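PDB 3DGT: endo-1,3-beta-glucanase from Streptomyces sioyaensis, which hydrolyses internal beta-1,3-glucosidic bonds of 1,3-beta-glucans, this chain being the family 16 catalytic domain of a longer protein. Local coordinates for residues 72-75 with 79-82; 242-247 with 254-259; 218-221 with 227-230; 167-170 with 174-177; 182-185 with 190-193. All blocks are in the same frame, centred on the assembly; numbering follows the deposited sequence.

Contact 1: 72-75 with 79-82; sequences PRRD and NWTS
Arg74 lays its aliphatic chain over one face of the Trp80 indole. Its CB stands 3.8 Å from the centroid of the six-membered ring and only 3° off the ring normal, a CH-pi contact, and CG follows over the same face. With CG anti to the backbone N (chi1 -164°) and the chain extended as far as NE, the arginine crosses the ring obliquely, and its guanidinium is turned almost at right angles to it. Water 1, in the planes of both groups, ties the two ends together by accepting from Arg74 NE at 3.0 Å and from Trp80 NE1 at 2.9 Å. Pro72 CB touches Trp80 CZ3 at 3.8 Å. Without the Trp80 indole, as with an alanine here, the Arg74 methylenes would probably lose the ring that supports them and water 1 the indole N-H it accepts from.

Antiparallel backbone pairing sets these groups side by side. Arg73 and Thr81 form a hydrogen-bonded pair, with Arg73 N to Thr81 O at 2.9 Å and Thr81 N to Arg73 O at 2.8 Å; Arg74 and Trp80 are the next, non-hydrogen-bonded pair. At the turn end Asp75 N bonds Asn79 O, and Asn79 N reaches Asp75 OD1 at 2.9 Å from above the carboxylate plane.

On the other face of the hairpin, Arg73 NE bonds Ser58 O and Thr81 OG1 bonds Asn59. This is the tip of the hairpin of strands 68-74 and 80-87, where Trp80 also packs on Pro262 and, with Pro72, against Met244 of strand 236-244.

Contact 2: 242-247 with 254-259; sequences VAMGGG and GGPTGA
Met244 and Pro256 make the apolar part of this contact. Met244 CG lies 3.8 Å from Pro256 CG, and its SD is equally far, 3.8 Å, from Pro256 CB, the thioether crossing the pyrrolidine at a slant. The methionine starts with CG anti to its backbone N (chi1 -173°); the bend at chi2 then sets SD beside Pro256 CB, and the bend at chi3 turns CE away from the ring. A cis peptide bond before Pro256 turns the chain here, and the ring is directed at the strand end.

Close backbone approach is the second element. Gly245 CA comes within 3.2 Å of Gly255 O and 3.8 Å of Pro256 CD. A side chain at Gly245 would run into both of these neighbours, and its phi is positive (82°), so the fit depends on bare main chain. For their own part Gly246, Gly254 and Gly255 have backbone angles at which a CB would press on the preceding carbonyl O.

The polar link between the segments is made by water. Water 2 donates to Gly246 O at 3.0 Å and to Gly255 O at 2.8 Å, joining two carbonyls that cannot bond each other.

Nearby, Glu51 OE1 accepts from Met244 N, and Gln150 bonds Gly254 O. Gly246 is the N-cap of helix 247-250, so the arrangement is a strand end passing through glycines into a short helix, with the following loop folded back onto it, at the margin of the concanavalin-like beta-sandwich of family 16.

Contact 3: 218-221 with 227-230; sequences VTAN and TWTN
One face of the Trp228 indole is covered by Ala220, whose CB sits 3.5 Å from the centroid of the five-membered ring and 9° off its normal, a CH-pi contact. The methyl is about equally close to CD2 and CE2, the bond shared by the two rings. Ala220 CA continues over the same side, 3.7 Å from Trp228 CE3. At the ring edge, near its plane, Val218 CG1 approaches Trp228 CZ3 more loosely, at 4.5 Å.

The indole leaves its helix with CG anti to the backbone N (chi1 -178°), and this carries the ring across to the end of strand 213-219, where the chain turns into a 3-10 segment at Ala220. That turn is braced on its far side by Thr219 OG1, which donates to Asn221 OD1 at 2.6 Å. Met159 of strand 155-160 and Ile206 of strand 205-210 also touch Trp228, as does Met223 from the connecting loop.

NE1 of the buried Trp228 has its partner in Glu204 OE1, while Ala220 pairs with Glu204 through the backbone. A leucine in place of Trp228 would probably leave that Glu204 carboxylate oxygen without its indole donor and open a gap under the Ala220 methyl. Between the segments themselves the contact is apolar: helix 225-232 is pressed to the strand end by a flat ring against a small methyl, and the single polar atom of that ring spends its bond on a third part of the chain.

Contact 4: 167-170 with 174-177; sequences GPCN and GIGN
Cys169 and Asn170 meet Gly174 and Ile175 in a surface contact between a loop and the start of the strand that follows it, where the chain leaving strand 155-160 turns back to enter strand 175-179. The first segment is itself a type I beta turn from Gly167 to Asn170, closed by Asn170 N to Gly167 O at 3.1 Å. Asn170 then takes positive backbone angles, and its carbonyl accepts from Gly174 N at 3.0 Å. This bond is bent, 144° at the hydrogen, and the donor stands above the carbonyl plane instead of on a lone pair. Beside it Cys169 O is very near Gly174 CA, 2.9 Å, in a CA-H...O contact. Gly174 also has positive phi, a conformation easy for a residue without a side chain.

Ile175 supplies the apolar part. Its CG1 is anti to the carbonyl carbon (chi1 -55°) and the chain runs out straight through CD1, which lays this branch alongside the cysteine: CG1 is 3.9 Å from Cys169 CA, and CD1 is 4.1 Å from SG and the same distance from Pro168 O. The other branch, CG2, belongs to a second neighbourhood, against Val218 of strand 213-219.

Ile175 pairs with Met159 through the backbone, and Met223 packs on both Cys169 and Ile175. The whole is thus a long loop joining the antiparallel strands 155-160 and 175-179, in which the disulfide ties Cys169 back to Cys161, just after the first strand, and a bond from residue i+4 back to residue i closes the last turn before the second.

Contact 5: 182-185 with 190-193; sequences PNTT and FHTY. Unlike the reference sequence in segment 190-193: Phe190 (reference Leu).
His191 points its imidazole into the curve of the loop 182-185. With CG anti to the carbonyl carbon (chi1 -72°) and the ring turned nearly perpendicular at chi2 (89°), the NE2-CE1 end is presented to three loop residues. NE2 donates to Pro182 O at 3.2 Å, with 143° at the hydrogen; the oxygen lies close to the ring plane. That carbonyl is gripped twice, since Thr184 N also bonds it, at 2.8 Å, across the tight bend at Asn183. Near the ring plane on the other side of NE2, Thr185 O stands only 2.9 Å from His191 CE1.

Thr184 directs its side chain at the histidine: OG1 occupies the position between backbone N and carbonyl carbon and comes obliquely to the ring, 3.1 Å from NE2. The same hydroxyl meets water 3 at 2.9 Å, and the water donates to Phe190 O at 2.9 Å, which gives a second bridge between loop and strand. Phe190, a leucine in the reference sequence, packs its side chain on Arg105, Val267 and the magnesium ligand Asp269; the magnesium ion is about 14 Å from the His191 side chain.

His191 ND1 has a weak bond to Gly189 O. The disulfide between Cys181 and Cys186 brackets the loop, while His191 begins strand 191-198, paired with Leu106 of strand 99-107; Pro182 and Tyr193 both pack on Val210 of strand 205-210.

Overall arrangement
Along the chain the order is contact 1, contact 4, contact 5, contact 3, contact 2, each closing before the next opens, and all lie in the family 16 catalytic domain. Contacts 1 and 2 touch, their centres 11 Å apart: strands 80-87 and 236-244 are neighbours, with Ser82 OG close to Val242 O and Trp80 packed on Met244 and Pro256. Contacts 3 and 4 form a second pair, also 11 Å between centres, through Val218 and Ile175. Contacts 1 and 3 lie 38 Å apart on opposite sides of the chain's centre. Contact 5 stands alone, 23 to 29 Å from the others. All five lie where loops and turns meet strand ends of the beta-sandwich.

Contact 1: 72-75 with 79-82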
loop_
_atom_site.group_PDB
_atom_site.type_symbol
_atom_site.label_atom_id
_atom_site.label_comp_id
_atom_site.label_asym_id
_atom_site.label_seq_id
_atom_site.Cartn_x
_atom_site.Cartn_y
_atom_site.Cartn_z
ATOM N N PRO A 72 -7.680 -0.606 -13.101
ATOM C CA PRO A 72 -7.033 0.069 -14.242
ATOM C C PRO A 72 -7.876 -0.038 -15.506
ATOM O O PRO A 72 -8.459 -1.096 -15.779
ATOM C CB PRO A 72 -5.718 -0.710 -14.412
ATOM C CG PRO A 72 -5.470 -1.295 -13.018
ATOM C CD PRO A 72 -6.843 -1.698 -12.559
ATOM N N ARG A 73 -7.946 1.062 -16.253
ATOM C CA ARG A 73 -8.706 1.105 -17.502
ATOM C C ARG A 73 -7.843 1.678 -18.608
ATOM O O ARG A 73 -7.007 2.548 -18.362
ATOM C CB ARG A 73 -9.945 1.997 -17.342
ATOM C CG ARG A 73 -10.901 1.607 -16.229
ATOM C CD ARG A 73 -11.627 0.307 -16.523
ATOM N NE ARG A 73 -12.618 0.063 -15.481
ATOM C CZ ARG A 73 -13.461 -0.961 -15.474
ATOM N NH1 ARG A 73 -13.428 -1.868 -16.441
ATOM N NH2 ARG A 73 -14.333 -1.081 -14.491
ATOM N N ARG A 74 -8.054 1.190 -19.826
ATOM C CA ARG A 74 -7.348 1.696 -20.997
ATOM C C ARG A 74 -8.389 2.119 -22.021
ATOM O O ARG A 74 -9.138 1.279 -22.527
ATOM C CB ARG A 74 -6.446 0.608 -21.568
ATOM C CG ARG A 74 -5.376 1.093 -22.535
ATOM C CD ARG A 74 -4.731 -0.105 -23.230
ATOM N NE ARG A 74 -3.530 0.230 -23.995
ATOM C CZ ARG A 74 -3.534 0.553 -25.281
ATOM N NH1 ARG A 74 -4.682 0.623 -25.952
ATOM N NH2 ARG A 74 -2.391 0.833 -25.890
ATOM N N ASP A 75 -8.451 3.414 -22.317
ATOM C CA ASP A 75 -9.478 3.906 -23.227
ATOM C C ASP A 75 -9.112 3.599 -24.686
ATOM O O ASP A 75 -8.039 3.044 -24.972
ATOM C CB ASP A 75 -9.833 5.398 -22.967
ATOM C CG ASP A 75 -8.715 6.375 -23.337
ATOM O OD1 ASP A 75 -7.802 6.045 -24.126
ATOM O OD2 ASP A 75 -8.769 7.522 -22.830
ATOM N N ASN A 79 -5.016 5.563 -23.483
ATOM C CA ASN A 79 -4.709 6.216 -22.206
ATOM C C ASN A 79 -5.090 5.325 -21.039
ATOM O O ASN A 79 -6.234 4.857 -20.946
ATOM C CB ASN A 79 -5.491 7.523 -22.056
ATOM C CG ASN A 79 -5.189 8.526 -23.139
ATOM O OD1 ASN A 79 -6.108 9.039 -23.787
ATOM N ND2 ASN A 79 -3.919 8.824 -23.340
ATOM N N TRP A 80 -4.148 5.133 -20.124
ATOM C CA TRP A 80 -4.411 4.394 -18.894
ATOM C C TRP A 80 -4.903 5.296 -17.785
ATOM O O TRP A 80 -4.371 6.387 -17.580
ATOM C CB TRP A 80 -3.150 3.662 -18.418
ATOM C CG TRP A 80 -2.855 2.400 -19.181
ATOM C CD1 TRP A 80 -1.986 2.256 -20.222
ATOM C CD2 TRP A 80 -3.437 1.111 -18.957
ATOM N NE1 TRP A 80 -1.993 0.951 -20.664
ATOM C CE2 TRP A 80 -2.876 0.229 -19.903
ATOM C CE3 TRP A 80 -4.398 0.620 -18.053
ATOM C CZ2 TRP A 80 -3.228 -1.120 -19.971
ATOM C CZ3 TRP A 80 -4.745 -0.730 -18.113
ATOM C CH2 TRP A 80 -4.153 -1.586 -19.066
ATOM N N THR A 81 -5.933 4.830 -17.079
ATOM C CA THR A 81 -6.374 5.453 -15.830
ATOM C C THR A 81 -6.411 4.404 -14.740
ATOM O O THR A 81 -6.508 3.217 -15.023
ATOM C CB THR A 81 -7.778 6.109 -15.935
ATOM O OG1 THR A 81 -8.723 5.170 -16.473
ATOM C CG2 THR A 81 -7.725 7.360 -16.804
ATOM N N SER A 82 -6.308 4.837 -13.486
ATOM C CA SER A 82 -6.486 3.927 -12.366
ATOM C C SER A 82 -6.915 4.716 -11.141
ATOM O O SER A 82 -7.322 5.875 -11.261
ATOM C CB SER A 82 -5.200 3.143 -12.100
ATOM O OG SER A 82 -5.476 2.035 -11.261
HETATM O O HOH W 1 -0.609 0.256 -23.170
#

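Contact 2: 242-247 with 254-259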
loop_
_atom_site.group_PDB
_atom_site.type_symbol
_atom_site.label_atom_id
_atom_site.label_comp_id
_atom_site.label_asym_id
_atom_site.label_seq_id
_atom_site.Cartn_x
_atom_site.Cartn_y
_atom_site.Cartn_z
ATOM N N VAL A 242 -3.579 1.068 -7.677
ATOM C CA VAL A 242 -2.972 0.203 -8.681
ATOM C C VAL A 242 -2.278 1.092 -9.708
ATOM O O VAL A 242 -2.913 1.738 -10.538
ATOM C CB VAL A 242 -3.978 -0.772 -9.352
ATOM C CG1 VAL A 242 -3.222 -1.704 -10.294
ATOM C CG2 VAL A 242 -4.763 -1.589 -8.301
ATOM N N ALA A 243 -0.956 1.144 -9.621
ATOM C CA ALA A 243 -0.162 1.848 -10.620
ATOM C C ALA A 243 -0.080 0.995 -11.883
ATOM O O ALA A 243 -0.249 -0.222 -11.827
ATOM C CB ALA A 243 1.235 2.161 -10.072
ATOM N N MET A 244 0.167 1.644 -13.019
ATOM C CA MET A 244 0.411 0.955 -14.284
ATOM C C MET A 244 1.769 1.372 -14.836
ATOM O O MET A 244 1.971 2.531 -15.204
ATOM C CB MET A 244 -0.690 1.296 -15.297
ATOM C CG MET A 244 -0.627 0.505 -16.605
ATOM S SD MET A 244 -0.652 -1.278 -16.345
ATOM C CE MET A 244 -2.028 -1.353 -15.139
ATOM N N GLY A 245 2.696 0.418 -14.891
ATOM C CA GLY A 245 4.051 0.683 -15.376
ATOM C C GLY A 245 4.945 1.282 -14.312
ATOM O O GLY A 245 4.655 1.195 -13.115
ATOM N N GLY A 246 6.040 1.883 -14.754
ATOM C CA GLY A 246 7.002 2.474 -13.832
ATOM C C GLY A 246 8.131 1.535 -13.455
ATOM O O GLY A 246 8.291 0.455 -14.028
ATOM N N GLY A 247 8.897 1.951 -12.461
ATOM C CA GLY A 247 10.176 1.319 -12.168
ATOM C C GLY A 247 10.109 -0.104 -11.644
ATOM O O GLY A 247 10.936 -0.942 -12.020
ATOM N N GLY A 254 9.004 -5.092 -17.532
ATOM C CA GLY A 254 8.395 -3.900 -18.106
ATOM C C GLY A 254 6.893 -3.964 -18.267
ATOM O O GLY A 254 6.237 -4.896 -17.794
ATOM N N GLY A 255 6.352 -2.962 -18.946
ATOM C CA GLY A 255 4.915 -2.819 -19.115
ATOM C C GLY A 255 4.435 -1.426 -18.731
ATOM O O GLY A 255 5.153 -0.678 -18.080
ATOM N N PRO A 256 3.209 -1.061 -19.129
ATOM C CA PRO A 256 2.302 -1.917 -19.884
ATOM C C PRO A 256 2.764 -2.061 -21.327
ATOM O O PRO A 256 3.599 -1.287 -21.797
ATOM C CB PRO A 256 0.980 -1.156 -19.826
ATOM C CG PRO A 256 1.403 0.275 -19.756
ATOM C CD PRO A 256 2.622 0.268 -18.867
ATOM N N THR A 257 2.243 -3.078 -22.000
ATOM C CA THR A 257 2.470 -3.281 -23.424
ATOM C C THR A 257 1.106 -3.310 -24.093
ATOM O O THR A 257 0.089 -3.191 -23.418
ATOM C CB THR A 257 3.144 -4.634 -23.692
ATOM O OG1 THR A 257 2.209 -5.680 -23.407
ATOM C CG2 THR A 257 4.385 -4.804 -22.836
ATOM N N GLY A 258 1.082 -3.497 -25.411
ATOM C CA GLY A 258 -0.172 -3.664 -26.138
ATOM C C GLY A 258 -0.976 -4.878 -25.708
ATOM O O GLY A 258 -2.172 -4.955 -25.957
ATOM N N ALA A 259 -0.310 -5.832 -25.066
ATOM C CA ALA A 259 -0.964 -7.043 -24.588
ATOM C C ALA A 259 -1.577 -6.920 -23.198
ATOM O O ALA A 259 -2.434 -7.733 -22.828
ATOM C CB ALA A 259 0.028 -8.198 -24.603
HETATM O O HOH W 2 7.588 -0.761 -16.624
#

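Contact 3: 218-221 with 227-230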
loop_
_atom_site.group_PDB
_atom_site.type_symbol
_atom_site.label_atom_id
_atom_site.label_comp_id
_atom_site.label_asym_id
_atom_site.label_seq_id
_atom_site.Cartn_x
_atom_site.Cartn_y
_atom_site.Cartn_z
ATOM N N VAL A 218 11.938 -5.247 10.516
ATOM C CA VAL A 218 12.869 -4.124 10.514
ATOM C C VAL A 218 13.003 -3.694 11.967
ATOM O O VAL A 218 12.011 -3.592 12.677
ATOM C CB VAL A 218 12.347 -2.951 9.638
ATOM C CG1 VAL A 218 13.374 -1.820 9.557
ATOM C CG2 VAL A 218 11.992 -3.441 8.229
ATOM N N THR A 219 14.231 -3.469 12.427
ATOM C CA THR A 219 14.435 -2.983 13.796
ATOM C C THR A 219 15.145 -1.642 13.796
ATOM O O THR A 219 15.899 -1.323 12.876
ATOM C CB THR A 219 15.213 -3.982 14.670
ATOM O OG1 THR A 219 16.505 -4.203 14.102
ATOM C CG2 THR A 219 14.483 -5.313 14.778
ATOM N N ALA A 220 14.905 -0.867 14.853
ATOM C CA ALA A 220 15.405 0.503 14.952
ATOM C C ALA A 220 16.915 0.589 14.872
ATOM O O ALA A 220 17.447 1.590 14.391
ATOM C CB ALA A 220 14.919 1.148 16.230
ATOM N N ASN A 221 17.608 -0.447 15.336
ATOM C CA ASN A 221 19.060 -0.410 15.386
ATOM C C ASN A 221 19.708 -0.635 14.016
ATOM O O ASN A 221 20.945 -0.616 13.905
ATOM C CB ASN A 221 19.587 -1.407 16.421
ATOM C CG ASN A 221 19.177 -2.824 16.118
ATOM O OD1 ASN A 221 17.998 -3.112 15.894
ATOM N ND2 ASN A 221 20.144 -3.723 16.109
ATOM N N THR A 227 17.615 8.913 11.984
ATOM C CA THR A 227 16.954 8.291 10.830
ATOM C C THR A 227 15.652 7.591 11.254
ATOM O O THR A 227 14.610 7.734 10.597
ATOM C CB THR A 227 17.912 7.328 10.100
ATOM O OG1 THR A 227 19.034 8.073 9.608
ATOM C CG2 THR A 227 17.235 6.656 8.915
ATOM N N TRP A 228 15.700 6.867 12.370
ATOM C CA TRP A 228 14.517 6.163 12.876
ATOM C C TRP A 228 13.445 7.146 13.326
ATOM O O TRP A 228 12.266 6.960 13.029
ATOM C CB TRP A 228 14.903 5.195 14.001
ATOM C CG TRP A 228 13.750 4.377 14.557
ATOM C CD1 TRP A 228 13.112 4.571 15.749
ATOM C CD2 TRP A 228 13.106 3.248 13.938
ATOM N NE1 TRP A 228 12.118 3.634 15.918
ATOM C CE2 TRP A 228 12.094 2.808 14.823
ATOM C CE3 TRP A 228 13.297 2.559 12.731
ATOM C CZ2 TRP A 228 11.264 1.713 14.529
ATOM C CZ3 TRP A 228 12.475 1.463 12.445
ATOM C CH2 TRP A 228 11.476 1.055 13.343
ATOM N N THR A 229 13.870 8.188 14.031
ATOM C CA THR A 229 12.994 9.269 14.496
ATOM C C THR A 229 12.294 9.947 13.318
ATOM O O THR A 229 11.077 10.157 13.341
ATOM C CB THR A 229 13.820 10.324 15.298
ATOM O OG1 THR A 229 14.392 9.704 16.455
ATOM C CG2 THR A 229 12.957 11.504 15.722
ATOM N N ASN A 230 13.074 10.313 12.306
ATOM C CA ASN A 230 12.538 10.982 11.126
ATOM C C ASN A 230 11.523 10.100 10.410
ATOM O O ASN A 230 10.519 10.593 9.896
ATOM C CB ASN A 230 13.668 11.367 10.170
ATOM C CG ASN A 230 14.546 12.477 10.715
ATOM O OD1 ASN A 230 14.166 13.182 11.648
ATOM N ND2 ASN A 230 15.731 12.629 10.141
#

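Contact 4: 167-170 with 174-177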
loop_
_atom_site.group_PDB
_atom_site.type_symbol
_atom_site.label_atom_id
_atom_site.label_comp_id
_atom_site.label_asym_id
_atom_site.label_seq_id
_atom_site.Cartn_x
_atom_site.Cartn_y
_atom_site.Cartn_z
ATOM N N GLY A 167 22.272 4.948 1.801
ATOM C CA GLY A 167 21.922 5.176 3.194
ATOM C C GLY A 167 21.627 3.865 3.904
ATOM O O GLY A 167 21.744 2.784 3.311
ATOM N N PRO A 168 21.217 3.949 5.175
ATOM C CA PRO A 168 21.017 2.737 5.977
ATOM C C PRO A 168 19.870 1.868 5.481
ATOM O O PRO A 168 19.817 0.667 5.792
ATOM C CB PRO A 168 20.697 3.291 7.367
ATOM C CG PRO A 168 20.132 4.669 7.093
ATOM C CD PRO A 168 20.924 5.179 5.936
ATOM N N CYS A 169 18.953 2.455 4.721
ATOM C CA CYS A 169 17.820 1.705 4.222
ATOM C C CYS A 169 18.006 1.209 2.784
ATOM O O CYS A 169 17.057 0.731 2.164
ATOM C CB CYS A 169 16.538 2.511 4.441
ATOM S SG CYS A 169 16.445 3.097 6.193
ATOM N N ASN A 170 19.237 1.299 2.271
ATOM C CA ASN A 170 19.595 0.721 0.971
ATOM C C ASN A 170 18.634 1.183 -0.125
ATOM O O ASN A 170 18.073 0.373 -0.863
ATOM C CB ASN A 170 19.617 -0.816 1.070
ATOM C CG ASN A 170 20.148 -1.497 -0.195
ATOM O OD1 ASN A 170 20.923 -0.917 -0.951
ATOM N ND2 ASN A 170 19.729 -2.737 -0.416
ATOM N N GLY A 174 15.137 -0.227 -0.334
ATOM C CA GLY A 174 14.542 -0.233 1.001
ATOM C C GLY A 174 14.912 -1.506 1.739
ATOM O O GLY A 174 15.638 -2.354 1.211
ATOM N N ILE A 175 14.420 -1.636 2.968
ATOM C CA ILE A 175 14.630 -2.837 3.768
ATOM C C ILE A 175 13.383 -3.692 3.580
ATOM O O ILE A 175 12.341 -3.432 4.190
ATOM C CB ILE A 175 14.860 -2.502 5.261
ATOM C CG1 ILE A 175 16.025 -1.511 5.414
ATOM C CG2 ILE A 175 15.119 -3.785 6.078
ATOM C CD1 ILE A 175 16.209 -0.961 6.833
ATOM N N GLY A 176 13.488 -4.694 2.708
ATOM C CA GLY A 176 12.317 -5.457 2.295
ATOM C C GLY A 176 12.561 -6.887 1.870
ATOM O O GLY A 176 13.702 -7.352 1.769
ATOM N N ASN A 177 11.458 -7.584 1.624
ATOM C CA ASN A 177 11.490 -8.995 1.271
ATOM C C ASN A 177 10.261 -9.308 0.434
ATOM O O ASN A 177 9.313 -8.523 0.395
ATOM C CB ASN A 177 11.479 -9.834 2.555
ATOM C CG ASN A 177 11.857 -11.299 2.342
ATOM O OD1 ASN A 177 11.565 -12.141 3.203
ATOM N ND2 ASN A 177 12.504 -11.612 1.233
#

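Contact 5: 182-185 with 190-193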
loop_
_atom_site.group_PDB
_atom_site.type_symbol
_atom_site.label_atom_id
_atom_site.label_comp_id
_atom_site.label_asym_id
_atom_site.label_seq_id
_atom_site.Cartn_x
_atom_site.Cartn_y
_atom_site.Cartn_z
ATOM N N PRO A 182 0.688 -17.652 1.081
ATOM C CA PRO A 182 0.364 -18.983 1.581
ATOM C C PRO A 182 -0.915 -19.577 0.981
ATOM O O PRO A 182 -1.897 -18.857 0.744
ATOM C CB PRO A 182 0.188 -18.753 3.087
ATOM C CG PRO A 182 0.988 -17.530 3.379
ATOM C CD PRO A 182 0.794 -16.668 2.173
ATOM N N ASN A 183 -0.851 -20.886 0.721
ATOM C CA ASN A 183 -1.994 -21.738 0.336
ATOM C C ASN A 183 -2.505 -21.578 -1.078
ATOM O O ASN A 183 -2.661 -22.563 -1.810
ATOM C CB ASN A 183 -3.170 -21.583 1.299
ATOM C CG ASN A 183 -2.812 -21.939 2.710
ATOM O OD1 ASN A 183 -2.384 -23.062 2.989
ATOM N ND2 ASN A 183 -2.997 -20.989 3.621
ATOM N N THR A 184 -2.821 -20.338 -1.439
ATOM C CA THR A 184 -3.372 -20.020 -2.753
ATOM C C THR A 184 -2.592 -18.821 -3.280
ATOM O O THR A 184 -1.950 -18.102 -2.502
ATOM C CB THR A 184 -4.871 -19.655 -2.676
ATOM O OG1 THR A 184 -5.053 -18.524 -1.811
ATOM C CG2 THR A 184 -5.701 -20.822 -2.146
ATOM N N THR A 185 -2.633 -18.594 -4.588
ATOM C CA THR A 185 -1.903 -17.450 -5.145
ATOM C C THR A 185 -2.503 -16.135 -4.679
ATOM O O THR A 185 -3.692 -16.057 -4.383
ATOM C CB THR A 185 -1.874 -17.422 -6.686
ATOM O OG1 THR A 185 -3.176 -17.093 -7.192
ATOM C CG2 THR A 185 -1.369 -18.750 -7.246
ATOM N N PHE A 190 -8.663 -13.654 -1.723
ATOM C CA PHE A 190 -8.257 -12.806 -0.611
ATOM C C PHE A 190 -7.061 -13.342 0.153
ATOM O O PHE A 190 -6.933 -14.544 0.372
ATOM C CB PHE A 190 -9.423 -12.595 0.356
ATOM C CG PHE A 190 -10.533 -11.767 -0.211
ATOM C CD1 PHE A 190 -10.341 -10.419 -0.498
ATOM C CD2 PHE A 190 -11.782 -12.326 -0.436
ATOM C CE1 PHE A 190 -11.378 -9.645 -1.019
ATOM C CE2 PHE A 190 -12.831 -11.557 -0.946
ATOM C CZ PHE A 190 -12.621 -10.214 -1.244
ATOM N N HIS A 191 -6.210 -12.409 0.567
ATOM C CA HIS A 191 -5.167 -12.649 1.546
ATOM C C HIS A 191 -5.106 -11.446 2.452
ATOM O O HIS A 191 -5.608 -10.377 2.102
ATOM C CB HIS A 191 -3.822 -12.875 0.851
ATOM C CG HIS A 191 -3.745 -14.192 0.151
ATOM N ND1 HIS A 191 -4.145 -14.386 -1.155
ATOM C CD2 HIS A 191 -3.345 -15.400 0.606
ATOM C CE1 HIS A 191 -3.980 -15.661 -1.475
ATOM N NE2 HIS A 191 -3.487 -16.293 -0.426
ATOM N N THR A 192 -4.519 -11.627 3.628
ATOM C CA THR A 192 -4.426 -10.561 4.622
ATOM C C THR A 192 -2.984 -10.090 4.705
ATOM O O THR A 192 -2.075 -10.903 4.851
ATOM C CB THR A 192 -4.929 -11.088 5.992
ATOM O OG1 THR A 192 -6.259 -11.592 5.825
ATOM C CG2 THR A 192 -4.940 -10.033 7.050
ATOM N N TYR A 193 -2.781 -8.780 4.593
ATOM C CA TYR A 193 -1.453 -8.166 4.608
ATOM C C TYR A 193 -1.386 -7.232 5.794
ATOM O O TYR A 193 -2.216 -6.336 5.923
ATOM C CB TYR A 193 -1.216 -7.405 3.294
ATOM C CG TYR A 193 -1.342 -8.308 2.087
ATOM C CD1 TYR A 193 -2.574 -8.506 1.467
ATOM C CD2 TYR A 193 -0.238 -8.982 1.578
ATOM C CE1 TYR A 193 -2.700 -9.358 0.387
ATOM C CE2 TYR A 193 -0.355 -9.835 0.499
ATOM C CZ TYR A 193 -1.580 -10.004 -0.097
ATOM O OH TYR A 193 -1.665 -10.849 -1.175
HETATM O O HOH W 3 -7.206 -16.579 -1.671
#